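Local coordinates for secreted effector protein SopD (Salmonella typhimurium, PDB 5CPC) that acts as a virulence effector delivered into host cells, where it contributes to replication in macrophages and acts with SopB in membrane fission and macropinosome formation during invasion, at residues Glu76-Ile81 with Glu152-Lys157; Thr227-Ile232 with Val290-Leu295; Gly239-Ser244 with His299-His304. All blocks are in the same frame, centred on the assembly; numbering follows the deposited sequence.

Interaction 1 (Glu76-Ile81 with Glu152-Lys157)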
loop_
_atom_site.group_PDB
_atom_site.type_symbol
_atom_site.label_atom_id
_atom_site.label_comp_id
_atom_site.label_asym_id
_atom_site.label_seq_id
_atom_site.Cartn_x
_atom_site.Cartn_y
_atom_site.Cartn_z
ATOM N N GLU A 76 -3.374 16.653 -1.821
ATOM C CA GLU A 76 -4.760 17.043 -1.784
ATOM C C GLU A 76 -5.590 15.831 -2.280
ATOM O O GLU A 76 -6.499 15.385 -1.616
ATOM C CB GLU A 76 -5.029 18.399 -2.650
ATOM N N ASP A 77 -5.243 15.294 -3.426
ATOM C CA ASP A 77 -5.895 14.073 -3.961
ATOM C C ASP A 77 -5.855 12.871 -3.047
ATOM O O ASP A 77 -6.928 12.315 -2.742
ATOM C CB ASP A 77 -5.411 13.770 -5.362
ATOM C CG ASP A 77 -5.567 14.982 -6.268
ATOM O OD1 ASP A 77 -6.626 15.160 -6.908
ATOM O OD2 ASP A 77 -4.635 15.799 -6.297
ATOM N N ILE A 78 -4.670 12.512 -2.523
ATOM C CA ILE A 78 -4.609 11.343 -1.646
ATOM C C ILE A 78 -5.435 11.533 -0.362
ATOM O O ILE A 78 -6.150 10.615 0.036
ATOM C CB ILE A 78 -3.112 10.833 -1.354
ATOM C CG1 ILE A 78 -3.104 9.337 -0.992
ATOM C CG2 ILE A 78 -2.367 11.736 -0.326
ATOM C CD1 ILE A 78 -1.674 8.766 -0.677
ATOM N N ASN A 79 -5.386 12.705 0.279
ATOM C CA ASN A 79 -6.241 12.979 1.471
ATOM C C ASN A 79 -7.759 12.923 1.252
ATOM O O ASN A 79 -8.535 12.723 2.209
ATOM C CB ASN A 79 -5.881 14.333 2.138
ATOM C CG ASN A 79 -4.491 14.301 2.829
ATOM O OD1 ASN A 79 -4.237 13.473 3.689
ATOM N ND2 ASN A 79 -3.606 15.173 2.413
ATOM N N LYS A 80 -8.195 13.086 0.006
ATOM C CA LYS A 80 -9.639 12.965 -0.260
ATOM C C LYS A 80 -10.168 11.650 0.192
ATOM O O LYS A 80 -11.245 11.620 0.736
ATOM C CB LYS A 80 -9.999 13.178 -1.722
ATOM C CG LYS A 80 -9.908 14.639 -2.160
ATOM C CD LYS A 80 -10.315 14.811 -3.639
ATOM C CE LYS A 80 -9.957 16.202 -4.122
ATOM N NZ LYS A 80 -10.532 16.425 -5.503
ATOM N N ILE A 81 -9.360 10.582 0.069
ATOM C CA ILE A 81 -9.840 9.263 0.315
ATOM C C ILE A 81 -10.179 9.115 1.786
ATOM O O ILE A 81 -11.317 8.734 2.133
ATOM C CB ILE A 81 -8.858 8.107 -0.187
ATOM C CG1 ILE A 81 -8.399 8.222 -1.667
ATOM C CG2 ILE A 81 -9.426 6.752 0.159
ATOM C CD1 ILE A 81 -9.429 8.559 -2.737
ATOM N N GLU A 152 -6.350 5.493 2.600
ATOM C CA GLU A 152 -7.020 5.991 3.799
ATOM C C GLU A 152 -6.014 6.141 4.938
ATOM O O GLU A 152 -6.012 7.176 5.640
ATOM C CB GLU A 152 -8.112 5.074 4.314
ATOM C CG GLU A 152 -8.918 4.445 3.193
ATOM C CD GLU A 152 -10.264 3.875 3.617
ATOM O OE1 GLU A 152 -11.132 3.734 2.697
ATOM O OE2 GLU A 152 -10.445 3.620 4.838
ATOM N N VAL A 153 -5.183 5.110 5.132
ATOM C CA VAL A 153 -4.348 5.048 6.295
ATOM C C VAL A 153 -3.308 6.134 6.181
ATOM O O VAL A 153 -3.092 6.899 7.139
ATOM C CB VAL A 153 -3.772 3.608 6.515
ATOM C CG1 VAL A 153 -2.579 3.617 7.498
ATOM C CG2 VAL A 153 -4.848 2.751 7.067
ATOM N N ILE A 154 -2.727 6.268 4.990
ATOM C CA ILE A 154 -1.700 7.257 4.730
ATOM C C ILE A 154 -2.262 8.672 4.940
ATOM O O ILE A 154 -1.581 9.583 5.484
ATOM C CB ILE A 154 -1.209 7.204 3.295
ATOM C CG1 ILE A 154 -0.369 5.947 3.038
ATOM C CG2 ILE A 154 -0.288 8.371 3.039
ATOM C CD1 ILE A 154 0.136 5.794 1.564
ATOM N N GLY A 155 -3.497 8.841 4.444
ATOM C CA GLY A 155 -4.196 10.106 4.510
ATOM C C GLY A 155 -4.462 10.433 5.951
ATOM O O GLY A 155 -4.164 11.523 6.386
ATOM N N SER A 156 -4.947 9.469 6.700
ATOM C CA SER A 156 -5.183 9.693 8.096
ATOM C C SER A 156 -3.927 9.973 8.953
ATOM O O SER A 156 -4.029 10.696 9.951
ATOM C CB SER A 156 -5.945 8.541 8.646
ATOM O OG SER A 156 -5.938 8.535 10.055
ATOM N N LYS A 157 -2.749 9.452 8.566
ATOM C CA LYS A 157 -1.541 9.715 9.351
ATOM C C LYS A 157 -1.060 11.091 9.042
ATOM O O LYS A 157 -0.604 11.800 9.942
ATOM C CB LYS A 157 -0.429 8.702 9.087
ATOM C CG LYS A 157 -0.821 7.287 9.450
ATOM C CD LYS A 157 -1.037 7.118 10.934
ATOM C CE LYS A 157 -1.294 5.657 11.198
ATOM N NZ LYS A 157 -1.281 5.332 12.634
HETATM O O HOH W 1 -13.186 6.291 1.635
#
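N79 and G155 mark the place where two helices of SopD come together, their CA atoms 4.7 Å apart. With no side chain at G155, the axes of helix segments 76-81 and 152-157 approach to 7.7 Å while running at 108° to one another. The gap is filled partly by the amide of N79, whose OD1, as modelled, lies 3.5 Å from G155 CA and 3.3 Å from G155 O. The latter is a meeting of two acceptors and not a hydrogen bond; G155 O is instead bonded to the hydroxyl of T159, one turn on.

The side chain of E152 illustrates how one residue can serve two chemistries. Its CB makes no close approach to the other helix. CG, placed beside the backbone N by the first torsion (chi1 -39°), reaches I81 CG2 at 3.8 Å, the two side chains crossing at about a right angle. From CG the chain runs on extended through CD to the carboxylate. There OE1 accepts a weak bond from a water, which also donates to I81 O at 3.1 Å, making a solvent bridge along the partly exposed margin.

On the buried side the contact is wholly apolar. I78, with its CG1 branch stretched out, brings CD1 to 4.0 Å from I154 CG2; CD1 of I154 is nearly as close, leaving the tip of I78 against both methyls of I154. L253 of helix 248-256 touches both isoleucines, and I127 also touches I78. The arrangement is that of a steeply crossed helix pair, closely approached at a glycine, with branched aliphatic side chains inside and a hydrated polar margin.

Interaction 2 (Thr227-Ile232 with Val290-Leu295)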
loop_
_atom_site.group_PDB
_atom_site.type_symbol
_atom_site.label_atom_id
_atom_site.label_comp_id
_atom_site.label_asym_id
_atom_site.label_seq_id
_atom_site.Cartn_x
_atom_site.Cartn_y
_atom_site.Cartn_z
ATOM N N THR A 227 15.486 -11.732 0.057
ATOM C CA THR A 227 14.619 -10.630 -0.396
ATOM C C THR A 227 13.879 -10.959 -1.650
ATOM O O THR A 227 12.984 -10.195 -2.027
ATOM C CB THR A 227 15.388 -9.313 -0.747
ATOM O OG1 THR A 227 16.382 -9.615 -1.736
ATOM C CG2 THR A 227 16.076 -8.689 0.443
ATOM N N GLN A 228 14.244 -12.056 -2.314
ATOM C CA GLN A 228 13.697 -12.359 -3.658
ATOM C C GLN A 228 12.181 -12.468 -3.682
ATOM O O GLN A 228 11.565 -12.310 -4.725
ATOM C CB GLN A 228 14.223 -13.741 -4.151
ATOM C CG GLN A 228 14.293 -13.892 -5.659
ATOM C CD GLN A 228 15.341 -12.925 -6.232
ATOM O OE1 GLN A 228 16.274 -12.552 -5.536
ATOM N NE2 GLN A 228 15.185 -12.531 -7.500
ATOM N N PHE A 229 11.572 -12.822 -2.553
ATOM C CA PHE A 229 10.163 -13.183 -2.546
ATOM C C PHE A 229 9.216 -12.150 -1.899
ATOM O O PHE A 229 8.008 -12.425 -1.789
ATOM C CB PHE A 229 10.056 -14.560 -1.889
ATOM C CG PHE A 229 11.024 -15.547 -2.494
ATOM C CD1 PHE A 229 10.914 -15.890 -3.853
ATOM C CD2 PHE A 229 12.124 -15.960 -1.794
ATOM C CE1 PHE A 229 11.839 -16.678 -4.448
ATOM C CE2 PHE A 229 13.039 -16.791 -2.354
ATOM C CZ PHE A 229 12.911 -17.178 -3.700
ATOM N N CYS A 230 9.749 -10.988 -1.486
ATOM C CA CYS A 230 8.935 -9.935 -0.793
ATOM C C CYS A 230 7.735 -9.459 -1.582
ATOM O O CYS A 230 6.769 -9.035 -1.005
ATOM C CB CYS A 230 9.777 -8.748 -0.298
ATOM S SG CYS A 230 10.567 -7.789 -1.684
ATOM N N LYS A 231 7.742 -9.585 -2.895
ATOM C CA LYS A 231 6.560 -9.211 -3.655
ATOM C C LYS A 231 5.644 -10.340 -4.070
ATOM O O LYS A 231 4.689 -10.071 -4.722
ATOM C CB LYS A 231 6.970 -8.401 -4.885
ATOM C CG LYS A 231 7.572 -7.034 -4.450
ATOM C CD LYS A 231 7.881 -6.176 -5.669
ATOM C CE LYS A 231 9.343 -6.392 -6.143
ATOM N NZ LYS A 231 9.623 -5.825 -7.507
ATOM N N ILE A 232 5.913 -11.596 -3.690
ATOM C CA ILE A 232 5.094 -12.692 -4.186
ATOM C C ILE A 232 3.997 -13.105 -3.197
ATOM O O ILE A 232 4.262 -13.345 -2.016
ATOM C CB ILE A 232 5.991 -13.962 -4.540
ATOM C CG1 ILE A 232 6.687 -13.687 -5.861
ATOM C CG2 ILE A 232 5.192 -15.182 -4.896
ATOM C CD1 ILE A 232 7.899 -13.055 -5.626
ATOM N N VAL A 290 6.771 -22.561 -11.803
ATOM C CA VAL A 290 7.347 -23.905 -11.567
ATOM C C VAL A 290 8.381 -23.806 -10.471
ATOM O O VAL A 290 8.432 -24.621 -9.553
ATOM C CB VAL A 290 8.007 -24.499 -12.905
ATOM C CG1 VAL A 290 8.751 -25.779 -12.657
ATOM C CG2 VAL A 290 6.963 -24.763 -13.912
ATOM N N ILE A 291 9.236 -22.807 -10.553
ATOM C CA ILE A 291 10.299 -22.669 -9.564
ATOM C C ILE A 291 9.824 -22.189 -8.176
ATOM O O ILE A 291 10.270 -22.657 -7.139
ATOM C CB ILE A 291 11.373 -21.602 -10.103
ATOM C CG1 ILE A 291 11.988 -22.062 -11.438
ATOM C CG2 ILE A 291 12.453 -21.430 -9.053
ATOM C CD1 ILE A 291 12.691 -20.961 -12.234
ATOM N N LEU A 292 8.934 -21.212 -8.154
ATOM C CA LEU A 292 8.261 -20.798 -6.923
ATOM C C LEU A 292 7.625 -21.979 -6.253
ATOM O O LEU A 292 7.759 -22.171 -5.037
ATOM C CB LEU A 292 7.178 -19.700 -7.261
ATOM C CG LEU A 292 7.796 -18.394 -7.784
ATOM C CD1 LEU A 292 6.733 -17.366 -8.117
ATOM C CD2 LEU A 292 8.851 -17.768 -6.836
ATOM N N GLU A 293 6.943 -22.799 -7.042
ATOM C CA GLU A 293 6.244 -23.954 -6.423
ATOM C C GLU A 293 7.239 -24.844 -5.719
ATOM O O GLU A 293 6.958 -25.351 -4.598
ATOM C CB GLU A 293 5.458 -24.794 -7.449
ATOM C CG GLU A 293 4.736 -25.964 -6.767
ATOM C CD GLU A 293 4.268 -27.022 -7.719
ATOM O OE1 GLU A 293 3.183 -27.555 -7.477
ATOM O OE2 GLU A 293 4.969 -27.375 -8.699
ATOM N N LYS A 294 8.427 -25.001 -6.347
ATOM C CA LYS A 294 9.476 -25.871 -5.791
ATOM C C LYS A 294 9.948 -25.267 -4.498
ATOM O O LYS A 294 10.077 -25.967 -3.507
ATOM C CB LYS A 294 10.636 -26.050 -6.798
ATOM C CG LYS A 294 12.001 -26.605 -6.244
ATOM C CD LYS A 294 13.192 -26.675 -7.381
ATOM C CE LYS A 294 12.855 -27.532 -8.618
ATOM N NZ LYS A 294 12.337 -26.763 -9.869
ATOM N N LEU A 295 10.211 -23.969 -4.492
ATOM C CA LEU A 295 10.653 -23.269 -3.288
ATOM C C LEU A 295 9.580 -23.312 -2.166
ATOM O O LEU A 295 9.867 -23.553 -0.978
ATOM C CB LEU A 295 10.968 -21.828 -3.659
ATOM C CG LEU A 295 12.176 -21.610 -4.576
ATOM C CD1 LEU A 295 12.318 -20.127 -4.975
ATOM C CD2 LEU A 295 13.383 -22.083 -3.774
#
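F229 presents its ring to two leucines of helix 285-298, and each meets it differently. L295 crosses the phenylalanine side chain at about a right angle, and its CD1 is modelled 3.3 Å from F229 CZ, shorter than a normal carbon-carbon contact, so the exact spacing is doubtful. L292 instead slides past F229 in the opposite direction, so that its CD2 lies 4.0 Å from F229 CE1. Both methyls approach the ring obliquely. One face of the ring is covered from its own chain: Q228 CB sits 3.6 Å above the plane, over the centre.

The two branches of L292 divide the work. While CD2 serves the ring, CD1 faces I232, whose CG2 stands 4.2 Å away; the isoleucine's first torsion sets that branch anti to its N, on the carbonyl side.

Backbone folding lets one short segment supply both F229 and I232. Two overlapping type I turns, T227 to C230 and F229 to I232, coil the segment so that both residues point toward the helix, and the second is closed by I232 N bonding to F229 O. N313 OD1 holds the amide of F229 from outside.

L215 of helix 209-215 touches both F229 and L295, while F243 of strand 240-245 touches I232 and L292; the cluster thus joins helix 285-298 to helix 209-215 and to the hairpin whose first strand starts at I232.

Interaction 3 (Gly239-Ser244 with His299-His304)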
loop_
_atom_site.group_PDB
_atom_site.type_symbol
_atom_site.label_atom_id
_atom_site.label_comp_id
_atom_site.label_asym_id
_atom_site.label_seq_id
_atom_site.Cartn_x
_atom_site.Cartn_y
_atom_site.Cartn_z
ATOM N N GLY A 239 -6.488 -27.704 -4.477
ATOM C CA GLY A 239 -5.349 -28.594 -4.636
ATOM C C GLY A 239 -4.166 -28.029 -5.418
ATOM O O GLY A 239 -3.174 -28.699 -5.607
ATOM N N GLU A 240 -4.259 -26.788 -5.850
ATOM C CA GLU A 240 -3.211 -26.186 -6.616
ATOM C C GLU A 240 -2.736 -24.969 -5.811
ATOM O O GLU A 240 -3.554 -24.336 -5.138
ATOM C CB GLU A 240 -3.809 -25.677 -7.910
ATOM C CG GLU A 240 -3.568 -26.527 -9.111
ATOM C CD GLU A 240 -4.433 -26.084 -10.314
ATOM O OE1 GLU A 240 -4.156 -25.042 -10.946
ATOM O OE2 GLU A 240 -5.425 -26.775 -10.581
ATOM N N VAL A 241 -1.450 -24.611 -5.904
ATOM C CA VAL A 241 -0.963 -23.351 -5.329
ATOM C C VAL A 241 -0.801 -22.344 -6.458
ATOM O O VAL A 241 -0.143 -22.622 -7.459
ATOM C CB VAL A 241 0.406 -23.510 -4.677
ATOM C CG1 VAL A 241 0.757 -22.240 -3.890
ATOM C CG2 VAL A 241 0.422 -24.771 -3.801
ATOM N N ALA A 242 -1.391 -21.176 -6.285
ATOM C CA ALA A 242 -1.395 -20.170 -7.302
ATOM C C ALA A 242 -0.530 -19.009 -6.793
ATOM O O ALA A 242 -0.784 -18.482 -5.709
ATOM C CB ALA A 242 -2.876 -19.693 -7.523
ATOM N N PHE A 243 0.483 -18.625 -7.558
ATOM C CA PHE A 243 1.327 -17.463 -7.249
ATOM C C PHE A 243 0.876 -16.249 -7.975
ATOM O O PHE A 243 0.152 -16.373 -8.979
ATOM C CB PHE A 243 2.767 -17.772 -7.629
ATOM C CG PHE A 243 3.317 -18.916 -6.856
ATOM C CD1 PHE A 243 3.827 -18.717 -5.591
ATOM C CD2 PHE A 243 3.287 -20.212 -7.375
ATOM C CE1 PHE A 243 4.253 -19.783 -4.801
ATOM C CE2 PHE A 243 3.804 -21.303 -6.604
ATOM C CZ PHE A 243 4.255 -21.083 -5.324
ATOM N N SER A 244 1.306 -15.097 -7.424
ATOM C CA SER A 244 0.986 -13.730 -7.866
ATOM C C SER A 244 2.078 -12.821 -7.501
ATOM O O SER A 244 2.793 -13.076 -6.559
ATOM C CB SER A 244 -0.171 -13.164 -7.011
ATOM O OG SER A 244 -1.266 -13.787 -7.555
ATOM N N HIS A 299 9.986 -24.974 1.528
ATOM C CA HIS A 299 10.058 -24.105 2.651
ATOM C C HIS A 299 8.718 -24.015 3.431
ATOM O O HIS A 299 8.216 -22.893 3.758
ATOM C CB HIS A 299 10.530 -22.723 2.184
ATOM C CG HIS A 299 11.953 -22.710 1.760
ATOM N ND1 HIS A 299 12.355 -23.104 0.505
ATOM C CD2 HIS A 299 13.076 -22.366 2.428
ATOM C CE1 HIS A 299 13.671 -23.030 0.427
ATOM N NE2 HIS A 299 14.129 -22.563 1.571
ATOM N N GLU A 300 8.168 -25.201 3.739
ATOM C CA GLU A 300 7.073 -25.354 4.681
ATOM C C GLU A 300 5.901 -24.561 4.182
ATOM O O GLU A 300 5.251 -23.910 4.945
ATOM C CB GLU A 300 7.531 -24.998 6.113
ATOM C CG GLU A 300 8.682 -25.983 6.543
ATOM C CD GLU A 300 9.141 -25.896 8.009
ATOM O OE1 GLU A 300 8.710 -25.037 8.784
ATOM O OE2 GLU A 300 9.972 -26.707 8.410
ATOM N N ARG A 301 5.663 -24.624 2.871
ATOM C CA ARG A 301 4.538 -23.940 2.216
ATOM C C ARG A 301 4.504 -22.449 2.539
ATOM O O ARG A 301 3.456 -21.885 2.935
ATOM C CB ARG A 301 3.207 -24.597 2.602
ATOM C CG ARG A 301 3.123 -26.054 2.312
ATOM C CD ARG A 301 1.670 -26.658 2.373
ATOM N NE ARG A 301 1.747 -27.935 1.682
ATOM C CZ ARG A 301 1.326 -28.165 0.435
ATOM N NH1 ARG A 301 0.703 -27.226 -0.261
ATOM N NH2 ARG A 301 1.502 -29.368 -0.112
ATOM N N SER A 302 5.663 -21.816 2.404
ATOM C CA SER A 302 5.807 -20.369 2.529
ATOM C C SER A 302 6.964 -19.882 1.588
ATOM O O SER A 302 7.887 -20.673 1.277
ATOM C CB SER A 302 6.202 -20.082 3.938
ATOM O OG SER A 302 6.371 -18.690 4.079
ATOM N N LEU A 303 6.950 -18.615 1.182
ATOM C CA LEU A 303 8.169 -18.025 0.615
ATOM C C LEU A 303 8.763 -17.022 1.567
ATOM O O LEU A 303 9.673 -16.284 1.227
ATOM C CB LEU A 303 7.992 -17.464 -0.803
ATOM C CG LEU A 303 7.453 -18.438 -1.851
ATOM C CD1 LEU A 303 7.106 -17.709 -3.143
ATOM C CD2 LEU A 303 8.480 -19.498 -2.118
ATOM N N HIS A 304 8.330 -17.078 2.821
ATOM C CA HIS A 304 8.877 -16.231 3.875
ATOM C C HIS A 304 10.111 -16.914 4.381
ATOM O O HIS A 304 10.144 -17.512 5.465
ATOM C CB HIS A 304 7.837 -15.969 4.984
ATOM C CG HIS A 304 8.348 -15.180 6.150
ATOM N ND1 HIS A 304 9.372 -14.256 6.050
ATOM C CD2 HIS A 304 7.949 -15.152 7.442
ATOM C CE1 HIS A 304 9.616 -13.732 7.236
ATOM N NE2 HIS A 304 8.754 -14.248 8.095
#
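Strand 240-244 runs extended past the irregular segment 299-304 without touching it through the backbone, the CA atoms of V241 and R301 standing 9.4 Å apart and those of F243 and L303 10.4 Å. Side chains must therefore span the gap. At the buried end F243 and L303 do so, crossing at about a right angle: CD1 of L303 comes obliquely to F243 CE1 at 3.9 Å. Both CG atoms lie beside their own backbone N; in F243 chi1 of -62° swings the ring to the loop, although the bond to CB points neither at it nor away.

The strand is one arm of a β-hairpin, antiparallel to 232-237, and the hairpin contributes from both arms. I232 of the first arm touches F243 and L303 alike, and Y234 OH bonds to L303 N. Toward the turn, V241 CG2 lies 4.3 Å from R301 NH1, a loose and oblique approach to the guanidinium. The polar business of that group is with E236 on the neighbouring arm, which forms a salt bridge to NH1; V241 also touches E236, so the methyl packs next to the ion pair. Y296 of helix 285-298 touches both V241 and R301.

An ST turn shapes the loop just beyond. S302 OG, anti to the backbone N (chi1 179°), accepts from H304 N at 2.8 Å and a fairly straight 160°. The same hydroxyl is hydrogen-bonded to E194 OE1, a carboxylate that thereby grips the turn from outside the two segments.

How the interactions relate
Interactions 2 and 3 belong together, whereas interaction 1 stands apart. The centres of interactions 2 and 3 lie 8 Å apart, against 32 and 33 Å to interaction 1, which sits on the opposite side of the chain's centre. Interaction 1 is complete before either of the others opens. Those two then alternate along the chain, 227-232, 239-244, 290-295 and 299-304, so that the turns and hairpin 227-245 pack against helix 285-298 and the loop after it. F243 of interaction 3 also touches interaction 2, its CE2 lying 3.5 Å from E293 N. SopD thus joins distant segments by crossed helices on one side of its centre and by this packing on the other.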